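Long-range contacts in erythrocyte binding antigen 140 (Plasmodium falciparum, PDB 4GF2), which probably binds a sialic acid-bearing receptor on the host red cell surface, through tandem Duffy binding-like domains, during invasion by the malaria parasite: residues I41-A46 with S95-S100; E61-S66 with A148-H153; S100-D105 with I138-W143. The protein carries 3 engineered substitutions. All blocks are in the same frame, centred on the assembly; numbering follows the deposited sequence.

Contact 1 (I41-A46 with S95-S100); sequences IQLCIA and SDFRNS
The carbonyl oxygen of Asp96 is gripped twice, by the backbone N of Ser100 at 2.9 Å and by Ser100 OG at 2.6 Å. OG lies between the backbone N and the carbonyl carbon (chi1 61°), which folds the small hydroxyl back onto its own helix, where it reaches Asp96 O in the carbonyl plane. This helix, 83-101, belongs to the first, largely helical Duffy binding-like domain, and the loop between helices 38-41 and 46-49 packs against it. Leu43 turns its side chain to the helix with CG anti to the backbone N (chi1 -169°) and crosses the Phe97 ring obliquely. Its CD1 sits over one face, 3.9 Å from the ring centroid in a CH-pi contact, while CD2 lies 3.7 Å from Phe97 CD1. A forked leucine suits this place, since both methyls can follow a flat aromatic surface. Buried Asp96 carries its charge away from the leucine, to a salt bridge with Arg39 and hydrogen bonds from Gln175 and Trp179. The loop is tied to the rest of the domain by the Cys44-Cys14 disulfide and a hydrogen bond from Cys44 N to Glu70. Cys44 O then meets the Phe97 ring at its edge, 3.5 Å from CE1.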
# COMPACT_ATOMS: atom_id res chain seq x y z
N ILE A 41 -4.63 31.39 12.39
CA ILE A 41 -6.08 31.28 12.36
C ILE A 41 -6.69 31.70 13.70
O ILE A 41 -7.75 32.33 13.73
CB ILE A 41 -6.53 29.85 12.00
CG1 ILE A 41 -6.22 29.57 10.53
CG2 ILE A 41 -8.02 29.66 12.25
CD1 ILE A 41 -6.37 28.13 10.15
N GLN A 42 -6.01 31.37 14.79
CA GLN A 42 -6.54 31.64 16.13
C GLN A 42 -5.95 32.88 16.78
O GLN A 42 -6.17 33.12 17.97
CB GLN A 42 -6.32 30.43 17.03
CG GLN A 42 -7.11 29.20 16.61
CD GLN A 42 -7.29 28.22 17.75
OE1 GLN A 42 -6.34 27.56 18.18
NE2 GLN A 42 -8.51 28.12 18.25
N LEU A 43 -5.20 33.66 16.02
CA LEU A 43 -4.63 34.90 16.52
C LEU A 43 -5.71 35.70 17.24
O LEU A 43 -6.83 35.82 16.75
CB LEU A 43 -4.05 35.72 15.37
CG LEU A 43 -3.19 36.93 15.78
CD1 LEU A 43 -1.86 36.48 16.38
CD2 LEU A 43 -2.97 37.86 14.60
N CYS A 44 -5.37 36.24 18.41
CA CYS A 44 -6.36 36.91 19.25
C CYS A 44 -6.73 38.28 18.69
O CYS A 44 -5.98 39.24 18.85
CB CYS A 44 -5.83 37.05 20.67
SG CYS A 44 -6.98 37.86 21.79
N ILE A 45 -7.89 38.37 18.06
CA ILE A 45 -8.33 39.61 17.43
C ILE A 45 -9.79 39.97 17.73
O ILE A 45 -10.24 41.06 17.41
CB ILE A 45 -8.15 39.53 15.91
CG1 ILE A 45 -9.04 38.43 15.33
CG2 ILE A 45 -6.70 39.27 15.57
CD1 ILE A 45 -8.93 38.27 13.84
N ALA A 46 -10.52 39.04 18.35
CA ALA A 46 -11.94 39.24 18.62
C ALA A 46 -12.21 40.56 19.32
O ALA A 46 -13.22 41.22 19.05
CB ALA A 46 -12.47 38.09 19.47
N SER A 95 4.60 39.06 14.78
CA SER A 95 4.88 39.39 13.39
C SER A 95 3.60 39.38 12.57
O SER A 95 3.43 40.21 11.67
CB SER A 95 5.89 38.41 12.81
OG SER A 95 7.09 38.44 13.55
N ASP A 96 2.69 38.46 12.87
CA ASP A 96 1.42 38.37 12.15
C ASP A 96 0.51 39.54 12.51
O ASP A 96 -0.25 40.02 11.66
CB ASP A 96 0.72 37.04 12.42
CG ASP A 96 1.27 35.91 11.58
OD1 ASP A 96 1.70 36.18 10.44
OD2 ASP A 96 1.27 34.76 12.05
N PHE A 97 0.57 40.00 13.76
CA PHE A 97 -0.13 41.22 14.13
C PHE A 97 0.32 42.37 13.23
O PHE A 97 -0.49 43.15 12.74
CB PHE A 97 0.11 41.59 15.60
CG PHE A 97 -0.77 40.85 16.57
CD1 PHE A 97 -2.15 40.95 16.50
CD2 PHE A 97 -0.21 40.08 17.58
CE1 PHE A 97 -2.96 40.27 17.40
CE2 PHE A 97 -1.01 39.40 18.48
CZ PHE A 97 -2.39 39.50 18.39
N ARG A 98 1.64 42.45 13.02
CA ARG A 98 2.21 43.49 12.18
C ARG A 98 1.78 43.33 10.73
O ARG A 98 1.28 44.27 10.11
CB ARG A 98 3.73 43.45 12.25
CG ARG A 98 4.43 44.40 11.28
CD ARG A 98 5.93 44.25 11.34
NE ARG A 98 6.61 45.13 10.40
CZ ARG A 98 6.98 44.79 9.17
NH1 ARG A 98 6.75 43.58 8.70
NH2 ARG A 98 7.60 45.68 8.40
N ASN A 99 1.98 42.14 10.19
CA ASN A 99 1.79 41.90 8.77
C ASN A 99 0.33 41.88 8.33
O ASN A 99 0.01 42.26 7.21
CB ASN A 99 2.52 40.63 8.35
CG ASN A 99 4.02 40.81 8.31
OD1 ASN A 99 4.51 41.93 8.20
ND2 ASN A 99 4.76 39.71 8.39
N SER A 100 -0.56 41.43 9.20
CA SER A 100 -1.99 41.47 8.90
C SER A 100 -2.52 42.89 9.07
O SER A 100 -3.61 43.22 8.60
CB SER A 100 -2.76 40.51 9.80
OG SER A 100 -2.62 40.86 11.17

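Contact 2 (E61-S66 with A148-H153); sequences EIFLIS and ANLWNH
This is a helix-helix packing contact, mostly apolar and partly buried, between helix 56-78 and helix 132-155. Over the two short segments the axes come within 9.3 Å and cross at -38°, with the chains running roughly the same way. Leu64 and Leu150 lie closest in backbone register, and both place CG anti to the carbonyl carbon with an extended second torsion. Their side chains meet nearly at right angles, tip to tip, with Leu64 CD2 3.8 Å from Leu150 CD2. The same Leu150 methyl also touches the root of the neighbouring aromatic side chain, at 4.0 Å from Phe63 CB, while Leu150 CD1 lies over one face of the Phe63 ring. Branched leucine is apt here because a single tip can fill the angle between two residues of the facing helix. Such interlocking of helices by aliphatic and aromatic side chains builds the interior of the Duffy binding-like domain, here the first of the two. Toward solvent the residues become more polar. Asn149, with CG anti to its backbone N, brings OD1 to 3.6 Å from Leu64 CD2, and that oxygen also takes a weak hydrogen bond from Lys60. His153, likewise with CG anti to N, crosses Leu64 so that its CB is 3.7 Å from Leu64 CD2. Its ring presents the CD2 edge to the helix backbone, in plane with Leu64 O at 3.1 Å. Histidine serves this boundary position well: carbon atoms rest on the leucine, while ND1, on the other side of the ring, makes a weak hydrogen bond to a bound glycerol.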
# COMPACT_ATOMS: atom_id res chain seq x y z
N GLU A 61 -5.39 51.00 22.79
CA GLU A 61 -5.70 50.25 24.00
C GLU A 61 -6.16 48.83 23.68
O GLU A 61 -5.78 47.88 24.36
CB GLU A 61 -6.79 50.96 24.80
CG GLU A 61 -7.22 50.21 26.05
CD GLU A 61 -8.53 50.71 26.60
OE1 GLU A 61 -8.90 51.86 26.30
OE2 GLU A 61 -9.20 49.95 27.34
N ILE A 62 -6.98 48.70 22.64
CA ILE A 62 -7.50 47.40 22.24
C ILE A 62 -6.40 46.55 21.61
O ILE A 62 -6.40 45.32 21.73
CB ILE A 62 -8.66 47.54 21.24
CG1 ILE A 62 -9.83 48.29 21.89
CG2 ILE A 62 -9.12 46.17 20.75
CD1 ILE A 62 -10.38 47.64 23.14
N PHE A 63 -5.46 47.20 20.94
CA PHE A 63 -4.35 46.49 20.33
C PHE A 63 -3.47 45.94 21.44
O PHE A 63 -2.99 44.80 21.37
CB PHE A 63 -3.54 47.43 19.43
CG PHE A 63 -3.04 46.79 18.17
CD1 PHE A 63 -2.58 45.49 18.17
CD2 PHE A 63 -3.05 47.49 16.98
CE1 PHE A 63 -2.12 44.90 17.01
CE2 PHE A 63 -2.59 46.92 15.82
CZ PHE A 63 -2.13 45.62 15.83
N LEU A 64 -3.26 46.74 22.48
CA LEU A 64 -2.46 46.31 23.62
C LEU A 64 -3.11 45.09 24.28
O LEU A 64 -2.42 44.15 24.69
CB LEU A 64 -2.31 47.44 24.63
CG LEU A 64 -1.34 48.55 24.24
CD1 LEU A 64 -1.53 49.78 25.12
CD2 LEU A 64 0.10 48.06 24.32
N ILE A 65 -4.43 45.11 24.37
CA ILE A 65 -5.17 44.00 24.96
C ILE A 65 -5.03 42.75 24.10
O ILE A 65 -4.89 41.64 24.62
CB ILE A 65 -6.66 44.34 25.11
CG1 ILE A 65 -6.84 45.39 26.20
CG2 ILE A 65 -7.46 43.08 25.44
CD1 ILE A 65 -8.25 45.96 26.28
N SER A 66 -5.06 42.92 22.79
CA SER A 66 -4.98 41.79 21.88
C SER A 66 -3.65 41.06 21.99
O SER A 66 -3.62 39.84 22.13
CB SER A 66 -5.21 42.26 20.44
OG SER A 66 -6.52 42.78 20.30
N ALA A 148 7.25 49.06 19.49
CA ALA A 148 8.09 48.83 20.66
C ALA A 148 7.22 48.64 21.90
O ALA A 148 7.44 47.72 22.68
CB ALA A 148 9.05 49.98 20.86
N ASN A 149 6.24 49.51 22.06
CA ASN A 149 5.33 49.42 23.19
C ASN A 149 4.42 48.20 23.11
O ASN A 149 4.13 47.56 24.12
CB ASN A 149 4.50 50.70 23.30
CG ASN A 149 3.44 50.62 24.39
OD1 ASN A 149 2.27 50.93 24.16
ND2 ASN A 149 3.85 50.19 25.58
N LEU A 150 3.98 47.86 21.90
CA LEU A 150 3.13 46.69 21.70
C LEU A 150 3.87 45.40 22.05
O LEU A 150 3.32 44.52 22.72
CB LEU A 150 2.63 46.64 20.26
CG LEU A 150 1.53 47.64 19.88
CD1 LEU A 150 1.31 47.64 18.38
CD2 LEU A 150 0.24 47.31 20.60
N TRP A 151 5.11 45.29 21.60
CA TRP A 151 5.92 44.11 21.89
C TRP A 151 6.15 43.99 23.39
O TRP A 151 5.87 42.96 24.00
CB TRP A 151 7.25 44.18 21.16
CG TRP A 151 8.24 43.15 21.61
CD1 TRP A 151 9.41 43.37 22.29
CD2 TRP A 151 8.16 41.73 21.41
NE1 TRP A 151 10.05 42.18 22.52
CE2 TRP A 151 9.31 41.16 21.99
CE3 TRP A 151 7.22 40.89 20.80
CZ2 TRP A 151 9.55 39.79 21.98
CZ3 TRP A 151 7.46 39.53 20.79
CH2 TRP A 151 8.61 38.99 21.38
N ASN A 152 6.66 45.06 23.99
CA ASN A 152 6.95 45.08 25.41
C ASN A 152 5.75 44.64 26.25
O ASN A 152 5.90 43.88 27.20
CB ASN A 152 7.41 46.46 25.85
CG ASN A 152 8.84 46.75 25.44
OD1 ASN A 152 9.62 45.82 25.22
ND2 ASN A 152 9.19 48.02 25.34
N HIS A 153 4.56 45.13 25.89
CA HIS A 153 3.37 44.82 26.66
C HIS A 153 2.89 43.40 26.37
O HIS A 153 2.30 42.74 27.23
CB HIS A 153 2.26 45.82 26.34
CG HIS A 153 0.99 45.57 27.10
ND1 HIS A 153 0.88 45.78 28.46
CD2 HIS A 153 -0.22 45.11 26.69
CE1 HIS A 153 -0.34 45.47 28.85
NE2 HIS A 153 -1.03 45.06 27.80

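Contact 3 (S100-D105 with I138-W143); sequences SFIGDD and IKKEWW
Lys139 leaves helix 132-155 pointing at Phe101, in the turn leading out of helix 83-101, and its aliphatic chain runs along that ring before its ammonium group reaches a backbone oxygen. CB lies 3.6 Å from Phe101 CE2, and CG follows at 3.8 Å from Phe101 CZ. CD passes over one face of the ring, 4.2 Å from its centroid, in a CH-pi contact displaced toward the rim. A bend at chi3 (-69°) then steers the chain to the backbone, bringing CE to 3.1 Å from Phe101 O. At the tip, NZ donates a hydrogen bond of 3.0 Å to Phe101 O, from above the carbonyl plane, and a second one to Asn120 on helix 110-127. A long, flexible lysine fits this buried place because its methylenes are at home against an aromatic face while its ammonium group has two oxygen acceptors; their partial negative charge would be expected to favour the protonated form.

Phe101 has CG anti to its backbone N, which drives the ring between Lys139 and two tryptophans. Its CE2 comes within 3.5 Å of Trp142 CE3, the ring planes inclined obliquely at 59°, and CD2 touches Trp143 CE3. Nearer the surface, Ile102 CB rests 3.8 Å from Lys140 CG, a branched aliphatic side chain set across the stem of a lysine whose charged end can stay in solvent. Gly103 follows with a positive phi of 75°, a backbone shape that a residue without a side chain adopts easily, and the chain turns away from the helix. The exit from helix 83-101 is thus packed against helix 132-155 by a ring set among a lysine and two tryptophans, within the helical Duffy binding-like domain.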
# COMPACT_ATOMS: atom_id res chain seq x y z
N SER A 100 -0.56 41.43 9.20
CA SER A 100 -1.99 41.47 8.90
C SER A 100 -2.52 42.89 9.07
O SER A 100 -3.61 43.22 8.60
CB SER A 100 -2.76 40.51 9.80
OG SER A 100 -2.62 40.86 11.17
N PHE A 101 -1.75 43.72 9.76
CA PHE A 101 -2.13 45.11 9.97
C PHE A 101 -1.68 45.99 8.80
O PHE A 101 -2.36 46.95 8.45
CB PHE A 101 -1.54 45.63 11.28
CG PHE A 101 -1.89 47.07 11.57
CD1 PHE A 101 -3.20 47.44 11.81
CD2 PHE A 101 -0.91 48.04 11.61
CE1 PHE A 101 -3.53 48.75 12.08
CE2 PHE A 101 -1.22 49.36 11.88
CZ PHE A 101 -2.54 49.72 12.11
N ILE A 102 -0.54 45.65 8.19
CA ILE A 102 0.02 46.48 7.12
C ILE A 102 -0.20 45.89 5.73
O ILE A 102 0.50 46.24 4.78
CB ILE A 102 1.52 46.75 7.33
CG1 ILE A 102 2.33 45.46 7.22
CG2 ILE A 102 1.75 47.42 8.68
CD1 ILE A 102 3.83 45.66 7.36
N GLY A 103 -1.17 44.99 5.61
CA GLY A 103 -1.58 44.48 4.31
C GLY A 103 -0.63 43.47 3.69
O GLY A 103 -0.48 43.43 2.47
N ASP A 104 0.02 42.66 4.51
CA ASP A 104 0.87 41.58 4.01
C ASP A 104 0.46 40.27 4.66
O ASP A 104 1.18 39.72 5.49
CB ASP A 104 2.35 41.88 4.28
CG ASP A 104 3.26 40.78 3.79
OD1 ASP A 104 2.88 40.06 2.85
OD2 ASP A 104 4.37 40.62 4.36
N ASP A 105 -0.71 39.76 4.28
CA ASP A 105 -1.28 38.59 4.92
C ASP A 105 -1.88 37.63 3.90
O ASP A 105 -2.69 38.03 3.07
CB ASP A 105 -2.36 39.03 5.91
CG ASP A 105 -2.76 37.93 6.86
OD1 ASP A 105 -2.32 36.78 6.66
OD2 ASP A 105 -3.52 38.22 7.82
N ILE A 138 -0.11 54.82 6.07
CA ILE A 138 -0.45 55.39 7.37
C ILE A 138 -0.33 54.33 8.47
O ILE A 138 0.20 54.60 9.55
CB ILE A 138 -1.87 55.98 7.36
CG1 ILE A 138 -1.89 57.29 6.56
CG2 ILE A 138 -2.36 56.22 8.78
CD1 ILE A 138 -3.27 57.89 6.37
N LYS A 139 -0.80 53.12 8.18
CA LYS A 139 -0.75 52.02 9.13
C LYS A 139 0.69 51.58 9.38
O LYS A 139 1.07 51.24 10.51
CB LYS A 139 -1.58 50.83 8.63
CG LYS A 139 -3.08 51.09 8.62
CD LYS A 139 -3.87 49.82 8.32
CE LYS A 139 -3.67 49.35 6.89
NZ LYS A 139 -4.42 48.08 6.61
N LYS A 140 1.50 51.60 8.33
CA LYS A 140 2.90 51.23 8.46
C LYS A 140 3.60 52.21 9.40
O LYS A 140 4.34 51.80 10.29
CB LYS A 140 3.58 51.20 7.09
CG LYS A 140 3.09 50.05 6.22
CD LYS A 140 3.57 50.15 4.78
CE LYS A 140 4.98 49.61 4.63
NZ LYS A 140 5.22 49.09 3.25
N GLU A 141 3.35 53.50 9.21
CA GLU A 141 3.92 54.51 10.08
C GLU A 141 3.41 54.32 11.51
O GLU A 141 4.18 54.40 12.47
CB GLU A 141 3.56 55.91 9.58
CG GLU A 141 4.14 56.24 8.21
CD GLU A 141 3.78 57.64 7.75
OE1 GLU A 141 3.84 58.58 8.57
OE2 GLU A 141 3.42 57.81 6.56
N TRP A 142 2.12 54.04 11.66
CA TRP A 142 1.54 53.85 12.97
C TRP A 142 2.22 52.69 13.69
O TRP A 142 2.59 52.80 14.86
CB TRP A 142 0.03 53.59 12.86
CG TRP A 142 -0.64 53.47 14.19
CD1 TRP A 142 -1.28 54.46 14.88
CD2 TRP A 142 -0.74 52.29 15.00
NE1 TRP A 142 -1.77 53.97 16.06
CE2 TRP A 142 -1.46 52.64 16.16
CE3 TRP A 142 -0.29 50.98 14.85
CZ2 TRP A 142 -1.73 51.72 17.17
CZ3 TRP A 142 -0.57 50.07 15.86
CH2 TRP A 142 -1.28 50.44 17.00
N TRP A 143 2.40 51.58 12.98
CA TRP A 143 3.08 50.44 13.56
C TRP A 143 4.48 50.85 14.01
O TRP A 143 4.93 50.50 15.10
CB TRP A 143 3.15 49.28 12.57
CG TRP A 143 3.71 48.05 13.20
CD1 TRP A 143 4.99 47.59 13.10
CD2 TRP A 143 3.02 47.13 14.04
NE1 TRP A 143 5.13 46.43 13.83
CE2 TRP A 143 3.93 46.13 14.42
CE3 TRP A 143 1.71 47.05 14.52
CZ2 TRP A 143 3.58 45.06 15.24
CZ3 TRP A 143 1.36 45.99 15.33
CH2 TRP A 143 2.29 45.01 15.69

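All three contacts belong to the first Duffy binding-like domain and share its helices: contacts 1 and 3 both use helix 83-101, meeting at Ser100, while contacts 2 and 3 both use helix 132-155. Contacts 1 and 3 are buried; contact 2 runs from the interior out to the surface. The loop of contact 1 relies on a disulfide and charged neighbours as well as apolar packing, contact 2 is chiefly side-chain packing between helices, and contact 3 adds a lysine-to-carbonyl hydrogen bond. Aromatic rings join them: Phe63 of contact 2 touches Phe97 of contact 1 and also Trp142 and Trp143 of contact 3, making one continuous interior.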